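Local structure of sperm-specific class P protein 19 (Caenorhabditis elegans, 1ROW) at residues A28-F33 with A79-D84; C10-A15 with I62-G67; L3-P8 with V101-S106; V32-S37 with A46-F51. The protein is a monomeric, sperm-specific member of the major sperm protein (MSP) family, probably with a structural role in nematode sperm. All blocks are in the same frame, centred on the assembly; numbering follows the deposited sequence.

Contact 1 (A28-F33 with A79-D84)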
loop_
_atom_site.group_PDB
_atom_site.type_symbol
_atom_site.label_atom_id
_atom_site.label_comp_id
_atom_site.label_asym_id
_atom_site.label_seq_id
_atom_site.Cartn_x
_atom_site.Cartn_y
_atom_site.Cartn_z
ATOM N N ALA A 28 5.219 -3.933 17.885
ATOM C CA ALA A 28 5.274 -5.236 18.544
ATOM C C ALA A 28 4.068 -6.132 18.303
ATOM O O ALA A 28 3.888 -7.131 19.001
ATOM C CB ALA A 28 5.477 -5.043 20.037
ATOM N N GLU A 29 3.240 -5.775 17.325
ATOM C CA GLU A 29 2.069 -6.583 16.989
ATOM C C GLU A 29 1.909 -6.640 15.474
ATOM O O GLU A 29 2.361 -5.750 14.759
ATOM C CB GLU A 29 0.793 -6.013 17.638
ATOM C CG GLU A 29 0.334 -4.654 17.104
ATOM C CD GLU A 29 -0.973 -4.184 17.740
ATOM O OE1 GLU A 29 -1.921 -4.992 17.826
ATOM O OE2 GLU A 29 -1.057 -3.006 18.148
ATOM N N LYS A 30 1.287 -7.705 14.983
ATOM C CA LYS A 30 1.068 -7.859 13.553
ATOM C C LYS A 30 0.073 -6.797 13.111
ATOM O O LYS A 30 -0.828 -6.429 13.862
ATOM C CB LYS A 30 0.499 -9.248 13.254
ATOM C CG LYS A 30 0.273 -9.547 11.776
ATOM C CD LYS A 30 -0.359 -10.934 11.578
ATOM C CE LYS A 30 0.513 -12.038 12.174
ATOM N NZ LYS A 30 -0.158 -13.371 12.153
ATOM N N ILE A 31 0.242 -6.288 11.899
ATOM C CA ILE A 31 -0.691 -5.294 11.390
ATOM C C ILE A 31 -1.367 -5.816 10.130
ATOM O O ILE A 31 -0.796 -6.612 9.385
ATOM C CB ILE A 31 0.014 -3.957 11.058
ATOM C CG1 ILE A 31 1.105 -4.190 10.016
ATOM C CG2 ILE A 31 0.582 -3.336 12.330
ATOM C CD1 ILE A 31 1.947 -2.963 9.709
ATOM N N VAL A 32 -2.605 -5.381 9.925
ATOM C CA VAL A 32 -3.376 -5.747 8.748
ATOM C C VAL A 32 -3.504 -4.429 7.984
ATOM O O VAL A 32 -3.615 -3.370 8.602
ATOM C CB VAL A 32 -4.788 -6.273 9.135
ATOM C CG1 VAL A 32 -5.597 -5.173 9.796
ATOM C CG2 VAL A 32 -5.509 -6.797 7.908
ATOM N N PHE A 33 -3.472 -4.484 6.655
ATOM C CA PHE A 33 -3.588 -3.265 5.861
ATOM C C PHE A 33 -4.445 -3.465 4.612
ATOM O O PHE A 33 -4.615 -4.590 4.138
ATOM C CB PHE A 33 -2.193 -2.770 5.452
ATOM C CG PHE A 33 -1.497 -3.655 4.453
ATOM C CD1 PHE A 33 -1.819 -3.593 3.097
ATOM C CD2 PHE A 33 -0.523 -4.555 4.863
ATOM C CE1 PHE A 33 -1.180 -4.414 2.167
ATOM C CE2 PHE A 33 0.125 -5.384 3.939
ATOM C CZ PHE A 33 -0.205 -5.312 2.590
ATOM N N ALA A 79 -4.456 -1.452 10.657
ATOM C CA ALA A 79 -4.967 -1.690 11.995
ATOM C C ALA A 79 -4.308 -2.910 12.610
ATOM O O ALA A 79 -3.642 -3.693 11.933
ATOM C CB ALA A 79 -6.485 -1.895 11.954
ATOM N N SER A 80 -4.512 -3.068 13.910
ATOM C CA SER A 80 -3.971 -4.206 14.620
ATOM C C SER A 80 -4.564 -5.462 13.994
ATOM O O SER A 80 -5.767 -5.529 13.746
ATOM C CB SER A 80 -4.365 -4.122 16.093
ATOM O OG SER A 80 -4.080 -5.338 16.755
ATOM N N ALA A 81 -3.720 -6.453 13.728
ATOM C CA ALA A 81 -4.191 -7.700 13.141
ATOM C C ALA A 81 -4.917 -8.506 14.210
ATOM O O ALA A 81 -4.375 -8.757 15.288
ATOM C CB ALA A 81 -3.025 -8.490 12.592
ATOM N N PRO A 82 -6.158 -8.924 13.923
ATOM C CA PRO A 82 -6.922 -9.701 14.900
ATOM C C PRO A 82 -6.469 -11.141 15.176
ATOM O O PRO A 82 -5.959 -11.844 14.302
ATOM C CB PRO A 82 -8.348 -9.626 14.355
ATOM C CG PRO A 82 -8.136 -9.541 12.884
ATOM C CD PRO A 82 -7.011 -8.532 12.788
ATOM N N ALA A 83 -6.674 -11.542 16.428
ATOM C CA ALA A 83 -6.360 -12.864 16.969
ATOM C C ALA A 83 -5.508 -13.787 16.108
ATOM O O ALA A 83 -4.279 -13.780 16.197
ATOM C CB ALA A 83 -7.666 -13.574 17.356
ATOM N N ASP A 84 -6.159 -14.581 15.271
ATOM C CA ASP A 84 -5.445 -15.525 14.418
ATOM C C ASP A 84 -5.803 -15.416 12.941
ATOM O O ASP A 84 -5.872 -16.430 12.253
ATOM C CB ASP A 84 -5.733 -16.955 14.876
ATOM C CG ASP A 84 -4.882 -17.378 16.049
ATOM O OD1 ASP A 84 -5.402 -18.094 16.923
ATOM O OD2 ASP A 84 -3.686 -17.016 16.095
#
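K30 lays the aliphatic part of its chain against the methyl of A81: CB, CG and CD all meet it, with K30 CG the closest at 3.6 Å from A81 CB. CG stands anti to the backbone N (chi1 -178°), and that puts it beside this methyl. The pair sits at the end of an antiparallel pairing between strands 31-37 and 70-80 of the immunoglobulin-like beta sandwich of the MSP domain. V32 and A79 form a hydrogen-bonded pair, with V32 N giving to A79 O at 2.8 Å and A79 N giving back to V32 O at 2.9 Å. One step on, I31 and S80 make the non-hydrogen-bonded pair, their side chains diverging. Beyond it the chains stay joined by the hydrogen bond from A81 N to K30 O, 2.9 Å long.

On the face that V32 and A79 share, V32 CG1 reaches A79 CB at 4.0 Å and comes nearer still to A79 O. A88 and F92 of helix 88-92 cover V32 on this side, while V95 packs on A79. I31 turns its far end the other way, to V52 and L3.

Toward solvent, E29 extends beyond CG and presents its carboxylate to the hydroxyl of S80. The hydrogen bond from S80 OG to E29 OE1 is modelled very short, at 2.4 Å, and its geometry is doubtful. The link at A81 is sounder: besides touching the lysine methylenes, A81 CB closes on K30 O at 3.3 Å.

Contact 2 (C10-A15 with I62-G67)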
loop_
_atom_site.group_PDB
_atom_site.type_symbol
_atom_site.label_atom_id
_atom_site.label_comp_id
_atom_site.label_asym_id
_atom_site.label_seq_id
_atom_site.Cartn_x
_atom_site.Cartn_y
_atom_site.Cartn_z
ATOM N N CYS A 10 6.427 7.722 -4.449
ATOM C CA CYS A 10 6.559 7.016 -5.722
ATOM C C CYS A 10 6.695 7.976 -6.903
ATOM O O CYS A 10 5.989 8.980 -6.979
ATOM C CB CYS A 10 5.339 6.115 -5.949
ATOM S SG CYS A 10 5.157 5.499 -7.655
ATOM N N THR A 11 7.608 7.670 -7.822
ATOM C CA THR A 11 7.804 8.498 -9.017
ATOM C C THR A 11 7.982 7.558 -10.201
ATOM O O THR A 11 8.970 6.832 -10.282
ATOM C CB THR A 11 9.064 9.398 -8.915
ATOM O OG1 THR A 11 10.233 8.575 -8.789
ATOM C CG2 THR A 11 8.963 10.331 -7.718
ATOM N N VAL A 12 7.026 7.564 -11.120
ATOM C CA VAL A 12 7.102 6.682 -12.277
ATOM C C VAL A 12 6.909 7.410 -13.594
ATOM O O VAL A 12 6.377 8.518 -13.637
ATOM C CB VAL A 12 6.025 5.589 -12.209
ATOM C CG1 VAL A 12 6.328 4.615 -11.077
ATOM C CG2 VAL A 12 4.655 6.237 -12.018
ATOM N N PRO A 13 7.362 6.800 -14.695
ATOM C CA PRO A 13 7.184 7.457 -15.990
ATOM C C PRO A 13 5.684 7.412 -16.315
ATOM O O PRO A 13 5.034 6.383 -16.120
ATOM C CB PRO A 13 8.004 6.586 -16.938
ATOM C CG PRO A 13 9.080 5.989 -16.022
ATOM C CD PRO A 13 8.266 5.638 -14.803
ATOM N N ALA A 14 5.143 8.529 -16.787
ATOM C CA ALA A 14 3.733 8.613 -17.131
ATOM C C ALA A 14 3.365 7.608 -18.215
ATOM O O ALA A 14 2.240 7.110 -18.252
ATOM C CB ALA A 14 3.392 10.025 -17.591
ATOM N N ALA A 15 4.317 7.308 -19.096
ATOM C CA ALA A 15 4.085 6.358 -20.180
ATOM C C ALA A 15 4.022 4.906 -19.707
ATOM O O ALA A 15 3.566 4.032 -20.443
ATOM C CB ALA A 15 5.165 6.506 -21.254
ATOM N N ILE A 62 3.637 -1.276 -7.273
ATOM C CA ILE A 62 2.795 -0.315 -7.965
ATOM C C ILE A 62 3.124 -0.435 -9.445
ATOM O O ILE A 62 4.262 -0.167 -9.858
ATOM C CB ILE A 62 3.112 1.141 -7.532
ATOM C CG1 ILE A 62 2.851 1.329 -6.041
ATOM C CG2 ILE A 62 2.256 2.123 -8.320
ATOM C CD1 ILE A 62 3.338 2.678 -5.521
ATOM N N THR A 63 2.148 -0.862 -10.238
ATOM C CA THR A 63 2.339 -0.975 -11.676
ATOM C C THR A 63 1.592 0.175 -12.335
ATOM O O THR A 63 0.400 0.390 -12.065
ATOM C CB THR A 63 1.786 -2.307 -12.240
ATOM O OG1 THR A 63 2.377 -3.408 -11.545
ATOM C CG2 THR A 63 2.118 -2.432 -13.723
ATOM N N ARG A 64 2.294 0.915 -13.195
ATOM C CA ARG A 64 1.711 2.057 -13.906
ATOM C C ARG A 64 1.603 1.842 -15.415
ATOM O O ARG A 64 2.574 1.437 -16.060
ATOM C CB ARG A 64 2.554 3.313 -13.650
ATOM C CG ARG A 64 2.405 4.419 -14.701
ATOM C CD ARG A 64 1.282 5.386 -14.368
ATOM N NE ARG A 64 1.060 6.352 -15.440
ATOM C CZ ARG A 64 0.324 7.453 -15.322
ATOM N NH1 ARG A 64 -0.267 7.738 -14.164
ATOM N NH2 ARG A 64 0.178 8.268 -16.364
ATOM N N THR A 65 0.425 2.124 -15.979
ATOM C CA THR A 65 0.230 2.005 -17.416
ATOM C C THR A 65 0.204 3.405 -18.011
ATOM O O THR A 65 0.172 4.396 -17.281
ATOM C CB THR A 65 -1.070 1.239 -17.793
ATOM O OG1 THR A 65 -2.201 1.824 -17.133
ATOM C CG2 THR A 65 -0.939 -0.236 -17.419
ATOM N N ALA A 66 0.225 3.483 -19.335
ATOM C CA ALA A 66 0.268 4.756 -20.044
ATOM C C ALA A 66 -0.909 5.691 -19.813
ATOM O O ALA A 66 -2.070 5.294 -19.906
ATOM C CB ALA A 66 0.451 4.507 -21.539
ATOM N N GLY A 67 -0.577 6.947 -19.522
ATOM C CA GLY A 67 -1.578 7.969 -19.284
ATOM C C GLY A 67 -0.920 9.333 -19.166
ATOM O O GLY A 67 0.293 9.457 -19.306
#
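R64 grips A14 side-on, NE and NH2 both giving to the single carbonyl oxygen A14 O. That oxygen lies near the guanidinium plane, 3.1 Å from R64 NE and 3.0 Å from R64 NH2. NH2 approaches on a lone pair, whereas NE stands above the carbonyl plane; NH2 also bonds to A68 O. A third donor, G67 N, is 3.1 Å from A14 O, so three N-H groups converge on one acceptor and tie the turn after strand 10-13 to the end of the facing segment. The bend at chi2 (89°) carries CD off the line of the chain, while R64 CG rests on V12 CG2 at 3.9 Å. An alanine in place of R64 would probably leave A14 O with just the G67 N-H of the three, and open a gap beside V12 CG2.

C10 and I62 are looser, C10 SG and CB each 4.0 Å from I62 CD1. At the exposed end one methyl closes on a carbonyl oxygen, A66 CB on A15 O at 3.3 Å.

The axes of the short segments 10-13 and 62-64 come within 8.4 Å, at 29°, packed through side chains across the sandwich. H21 of strand 17-25, Y43 of strand 43-52 and M105 of strand 99-108 pack around them.

Contact 3 (L3-P8 with V101-S106)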
loop_
_atom_site.group_PDB
_atom_site.type_symbol
_atom_site.label_atom_id
_atom_site.label_comp_id
_atom_site.label_asym_id
_atom_site.label_seq_id
_atom_site.Cartn_x
_atom_site.Cartn_y
_atom_site.Cartn_z
ATOM N N LEU A 3 4.672 2.088 11.499
ATOM C CA LEU A 3 4.486 1.604 10.099
ATOM C C LEU A 3 5.056 2.577 9.075
ATOM O O LEU A 3 4.563 3.689 8.922
ATOM C CB LEU A 3 3.004 1.393 9.803
ATOM C CG LEU A 3 2.697 0.908 8.385
ATOM C CD1 LEU A 3 3.476 -0.362 8.092
ATOM C CD2 LEU A 3 1.206 0.666 8.252
ATOM N N THR A 4 6.093 2.149 8.366
ATOM C CA THR A 4 6.716 2.993 7.364
ATOM C C THR A 4 6.686 2.347 5.982
ATOM O O THR A 4 6.370 1.173 5.836
ATOM C CB THR A 4 8.185 3.299 7.736
ATOM O OG1 THR A 4 8.893 2.071 7.928
ATOM C CG2 THR A 4 8.258 4.107 9.018
ATOM N N ALA A 5 7.005 3.138 4.966
ATOM C CA ALA A 5 7.058 2.650 3.599
ATOM C C ALA A 5 8.373 3.147 3.021
ATOM O O ALA A 5 8.661 4.344 3.042
ATOM C CB ALA A 5 5.894 3.184 2.792
ATOM N N ASP A 6 9.172 2.215 2.520
ATOM C CA ASP A 6 10.465 2.531 1.937
ATOM C C ASP A 6 10.476 2.157 0.459
ATOM O O ASP A 6 10.477 0.978 0.115
ATOM C CB ASP A 6 11.559 1.768 2.681
ATOM C CG ASP A 6 12.918 1.912 2.027
ATOM O OD1 ASP A 6 13.360 3.061 1.811
ATOM O OD2 ASP A 6 13.541 0.868 1.736
ATOM N N PRO A 7 10.480 3.159 -0.435
ATOM C CA PRO A 7 10.475 4.600 -0.174
ATOM C C PRO A 7 9.085 5.100 0.180
ATOM O O PRO A 7 8.084 4.444 -0.114
ATOM C CB PRO A 7 10.938 5.211 -1.501
ATOM C CG PRO A 7 11.436 4.064 -2.303
ATOM C CD PRO A 7 10.557 2.923 -1.878
ATOM N N PRO A 8 9.012 6.285 0.800
ATOM C CA PRO A 8 7.783 6.951 1.228
ATOM C C PRO A 8 7.063 7.696 0.102
ATOM O O PRO A 8 5.967 8.215 0.301
ATOM C CB PRO A 8 8.281 7.896 2.310
ATOM C CG PRO A 8 9.598 8.329 1.745
ATOM C CD PRO A 8 10.195 7.015 1.296
ATOM N N VAL A 101 -1.391 5.813 6.145
ATOM C CA VAL A 101 -0.163 6.439 5.675
ATOM C C VAL A 101 -0.361 6.628 4.178
ATOM O O VAL A 101 -0.845 5.729 3.489
ATOM C CB VAL A 101 1.092 5.571 5.925
ATOM C CG1 VAL A 101 1.400 5.525 7.408
ATOM C CG2 VAL A 101 0.884 4.179 5.379
ATOM N N THR A 102 -0.009 7.805 3.680
ATOM C CA THR A 102 -0.179 8.101 2.269
ATOM C C THR A 102 1.147 8.197 1.533
ATOM O O THR A 102 2.079 8.869 1.984
ATOM C CB THR A 102 -0.962 9.409 2.085
ATOM O OG1 THR A 102 -2.262 9.261 2.671
ATOM C CG2 THR A 102 -1.113 9.748 0.611
ATOM N N ILE A 103 1.219 7.490 0.411
ATOM C CA ILE A 103 2.400 7.468 -0.440
ATOM C C ILE A 103 2.008 8.224 -1.702
ATOM O O ILE A 103 1.108 7.797 -2.438
ATOM C CB ILE A 103 2.789 6.019 -0.839
ATOM C CG1 ILE A 103 3.202 5.222 0.397
ATOM C CG2 ILE A 103 3.920 6.035 -1.862
ATOM C CD1 ILE A 103 3.599 3.795 0.086
ATOM N N PRO A 104 2.638 9.383 -1.951
ATOM C CA PRO A 104 2.260 10.102 -3.171
ATOM C C PRO A 104 2.819 9.391 -4.404
ATOM O O PRO A 104 3.882 8.770 -4.349
ATOM C CB PRO A 104 2.868 11.491 -2.958
ATOM C CG PRO A 104 4.077 11.209 -2.119
ATOM C CD PRO A 104 3.552 10.187 -1.121
ATOM N N MET A 105 2.089 9.457 -5.507
ATOM C CA MET A 105 2.540 8.826 -6.737
ATOM C C MET A 105 2.639 9.898 -7.814
ATOM O O MET A 105 1.635 10.480 -8.215
ATOM C CB MET A 105 1.559 7.739 -7.182
ATOM C CG MET A 105 1.345 6.624 -6.178
ATOM S SD MET A 105 0.263 5.366 -6.879
ATOM C CE MET A 105 0.621 4.007 -5.899
ATOM N N SER A 106 3.859 10.164 -8.272
ATOM C CA SER A 106 4.080 11.172 -9.301
ATOM C C SER A 106 4.397 10.544 -10.653
ATOM O O SER A 106 5.474 9.987 -10.844
ATOM C CB SER A 106 5.236 12.090 -8.905
ATOM O OG SER A 106 4.939 12.804 -7.724
#
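I103 reaches A5 through its longer branch: CG1 is anti to the carbonyl carbon (chi1 -65°), and chi2, at 180°, extends CD1 until I103 CD1 lies 3.6 Å from A5 CB. The same chi1 places the other branch anti to the backbone N, where I103 CG2 meets P8 O at 3.7 Å. That carbonyl oxygen also presses on the ring of P104, whose CD is 3.4 Å from P8 O. At the far end V101 CG1 comes to 4.0 Å from L3 O. The whole contact is van der Waals packing, without hydrogen bonds between the two segments. An alanine in place of I103 would probably leave the A5 methyl without the CD1 that rests on it and open a gap beside P8 O.

A cis peptide precedes P7, at the break between strands 4-6 and 10-13. The change of partner there resembles the split first strand of many immunoglobulin-like domains. Strand 4-6 pairs with strand 17-25, T4 bonding to V24 and D6 to K22, and P7 O accepts from H21 ND1. Strand 99-108 pairs instead with strand 70-80 and, from P104 onward, with strand 10-13. The N-terminal segment runs beside strand 17-25 at the edge of the sandwich and meets strand 99-108 through side chains and P8 O.

Contact 4 (V32-S37 with A46-F51)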
loop_
_atom_site.group_PDB
_atom_site.type_symbol
_atom_site.label_atom_id
_atom_site.label_comp_id
_atom_site.label_asym_id
_atom_site.label_seq_id
_atom_site.Cartn_x
_atom_site.Cartn_y
_atom_site.Cartn_z
ATOM N N VAL A 32 -2.605 -5.381 9.925
ATOM C CA VAL A 32 -3.376 -5.747 8.748
ATOM C C VAL A 32 -3.504 -4.429 7.984
ATOM O O VAL A 32 -3.615 -3.370 8.602
ATOM C CB VAL A 32 -4.788 -6.273 9.135
ATOM C CG1 VAL A 32 -5.597 -5.173 9.796
ATOM C CG2 VAL A 32 -5.509 -6.797 7.908
ATOM N N PHE A 33 -3.472 -4.484 6.655
ATOM C CA PHE A 33 -3.588 -3.265 5.861
ATOM C C PHE A 33 -4.445 -3.465 4.612
ATOM O O PHE A 33 -4.615 -4.590 4.138
ATOM C CB PHE A 33 -2.193 -2.770 5.452
ATOM C CG PHE A 33 -1.497 -3.655 4.453
ATOM C CD1 PHE A 33 -1.819 -3.593 3.097
ATOM C CD2 PHE A 33 -0.523 -4.555 4.863
ATOM C CE1 PHE A 33 -1.180 -4.414 2.167
ATOM C CE2 PHE A 33 0.125 -5.384 3.939
ATOM C CZ PHE A 33 -0.205 -5.312 2.590
ATOM N N LYS A 34 -4.984 -2.359 4.104
ATOM C CA LYS A 34 -5.799 -2.338 2.891
ATOM C C LYS A 34 -5.378 -1.099 2.105
ATOM O O LYS A 34 -5.304 -0.002 2.657
ATOM C CB LYS A 34 -7.289 -2.235 3.216
ATOM C CG LYS A 34 -8.144 -2.172 1.959
ATOM C CD LYS A 34 -9.624 -1.955 2.260
ATOM C CE LYS A 34 -10.452 -2.133 0.993
ATOM N NZ LYS A 34 -9.953 -1.296 -0.143
ATOM N N ILE A 35 -5.133 -1.263 0.815
ATOM C CA ILE A 35 -4.679 -0.138 0.015
ATOM C C ILE A 35 -5.673 0.358 -1.021
ATOM O O ILE A 35 -6.264 -0.424 -1.753
ATOM C CB ILE A 35 -3.360 -0.489 -0.700
ATOM C CG1 ILE A 35 -2.350 -1.002 0.327
ATOM C CG2 ILE A 35 -2.822 0.729 -1.428
ATOM C CD1 ILE A 35 -0.985 -1.328 -0.239
ATOM N N LYS A 36 -5.846 1.673 -1.067
ATOM C CA LYS A 36 -6.738 2.302 -2.030
ATOM C C LYS A 36 -5.952 3.360 -2.803
ATOM O O LYS A 36 -5.201 4.136 -2.218
ATOM C CB LYS A 36 -7.932 2.948 -1.326
ATOM C CG LYS A 36 -9.134 2.022 -1.161
ATOM C CD LYS A 36 -10.421 2.827 -0.976
ATOM C CE LYS A 36 -11.660 1.939 -1.061
ATOM N NZ LYS A 36 -12.929 2.731 -1.025
ATOM N N SER A 37 -6.122 3.367 -4.119
ATOM C CA SER A 37 -5.442 4.311 -4.997
ATOM C C SER A 37 -6.401 5.403 -5.460
ATOM O O SER A 37 -7.570 5.134 -5.728
ATOM C CB SER A 37 -4.886 3.578 -6.226
ATOM O OG SER A 37 -4.464 4.494 -7.226
ATOM N N ALA A 46 -0.419 -4.323 -6.162
ATOM C CA ALA A 46 -0.299 -5.707 -5.729
ATOM C C ALA A 46 0.612 -5.831 -4.513
ATOM O O ALA A 46 1.808 -5.553 -4.594
ATOM C CB ALA A 46 0.246 -6.556 -6.872
ATOM N N PRO A 47 0.060 -6.259 -3.367
ATOM C CA PRO A 47 -1.347 -6.627 -3.144
ATOM C C PRO A 47 -2.176 -5.468 -2.579
ATOM O O PRO A 47 -1.631 -4.443 -2.169
ATOM C CB PRO A 47 -1.233 -7.769 -2.149
ATOM C CG PRO A 47 -0.118 -7.270 -1.255
ATOM C CD PRO A 47 0.905 -6.744 -2.258
ATOM N N VAL A 48 -3.494 -5.634 -2.557
ATOM C CA VAL A 48 -4.378 -4.603 -2.027
ATOM C C VAL A 48 -4.624 -4.867 -0.540
ATOM O O VAL A 48 -4.854 -3.937 0.235
ATOM C CB VAL A 48 -5.733 -4.572 -2.792
ATOM C CG1 VAL A 48 -6.361 -5.941 -2.788
ATOM C CG2 VAL A 48 -6.676 -3.564 -2.151
ATOM N N PHE A 49 -4.578 -6.138 -0.151
ATOM C CA PHE A 49 -4.763 -6.531 1.249
ATOM C C PHE A 49 -3.551 -7.329 1.703
ATOM O O PHE A 49 -2.897 -7.989 0.893
ATOM C CB PHE A 49 -5.991 -7.425 1.435
ATOM C CG PHE A 49 -7.301 -6.718 1.272
ATOM C CD1 PHE A 49 -7.900 -6.611 0.022
ATOM C CD2 PHE A 49 -7.953 -6.180 2.376
ATOM C CE1 PHE A 49 -9.138 -5.980 -0.125
ATOM C CE2 PHE A 49 -9.190 -5.545 2.242
ATOM C CZ PHE A 49 -9.782 -5.447 0.987
ATOM N N GLY A 50 -3.259 -7.288 2.997
ATOM C CA GLY A 50 -2.130 -8.050 3.495
ATOM C C GLY A 50 -1.814 -7.845 4.960
ATOM O O GLY A 50 -2.495 -7.100 5.660
ATOM N N PHE A 51 -0.765 -8.523 5.413
ATOM C CA PHE A 51 -0.304 -8.442 6.794
ATOM C C PHE A 51 1.155 -7.999 6.804
ATOM O O PHE A 51 1.861 -8.142 5.809
ATOM C CB PHE A 51 -0.351 -9.821 7.463
ATOM C CG PHE A 51 -1.728 -10.405 7.594
ATOM C CD1 PHE A 51 -2.663 -9.838 8.455
ATOM C CD2 PHE A 51 -2.072 -11.559 6.897
ATOM C CE1 PHE A 51 -3.919 -10.415 8.625
ATOM C CE2 PHE A 51 -3.328 -12.147 7.059
ATOM C CZ PHE A 51 -4.252 -11.575 7.926
#
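F33 and G50 are a hydrogen-bonded pair in the antiparallel hairpin of strands 31-37 and 43-52, flanked by the non-hydrogen-bonded pairs V32-F51 and K34-F49, with the short strand axes at 156°, F33 N giving to G50 O at 3.0 Å and I35 N to V48 O at 2.8 Å.

The ring of F33 folds back over its own partner. Its CG lies between the backbone N and the carbonyl carbon (chi1 69°), and the ring lies over the glycine backbone, where G50 CA is 3.8 Å from the centroid in a CH-pi contact over the face. P47 CG comes to the ring edge near F33 CZ, at 4.3 Å.

K34 and F49 lie side by side on the other face, pointing the same way. K34 CG and CD meet F49 CE2, and K34 CE approaches F49 CZ to 3.4 Å. On this face too, the side chains of V32 and F51 cross obliquely, V32 CG2 4.0 Å from F51 CE1. At the other end V48 CG2 is pushed to 3.2 Å from I35 O, a tight approach of methyl to carbonyl, and I35 CD1 lies near P47 O.

P47 O is buried with no partner in the model, a polar atom whose hydrogen-bonding capacity goes unmet. At G50 the chemistry is plainer: any CB would fall about 2.5 Å from F33 CZ, so the ring's position depends on the bare backbone beneath it.

In the fold
From the N terminus, the first segment, 3-8, belongs to contact 3, which closes the longest loop at 101-106 and holds the other three contacts inside it. Contact 2 starts next, at 10-15, and closes at 62-67. Contact 1 opens within that loop at 28-33 but ends beyond it at 79-84, so the two cross. Contact 4, a local hairpin, starts on the same strand as contact 1, sharing V32 and F33, and is nested within contact 2. Contacts 1 and 4 place strand 31-37 between strands 70-80 and 43-52. Contacts 2 and 3 meet along strand 99-108, and L3 touches I31. The centres of contacts 1 and 2 lie about 31 Å apart, on opposite sides of the chain's centre.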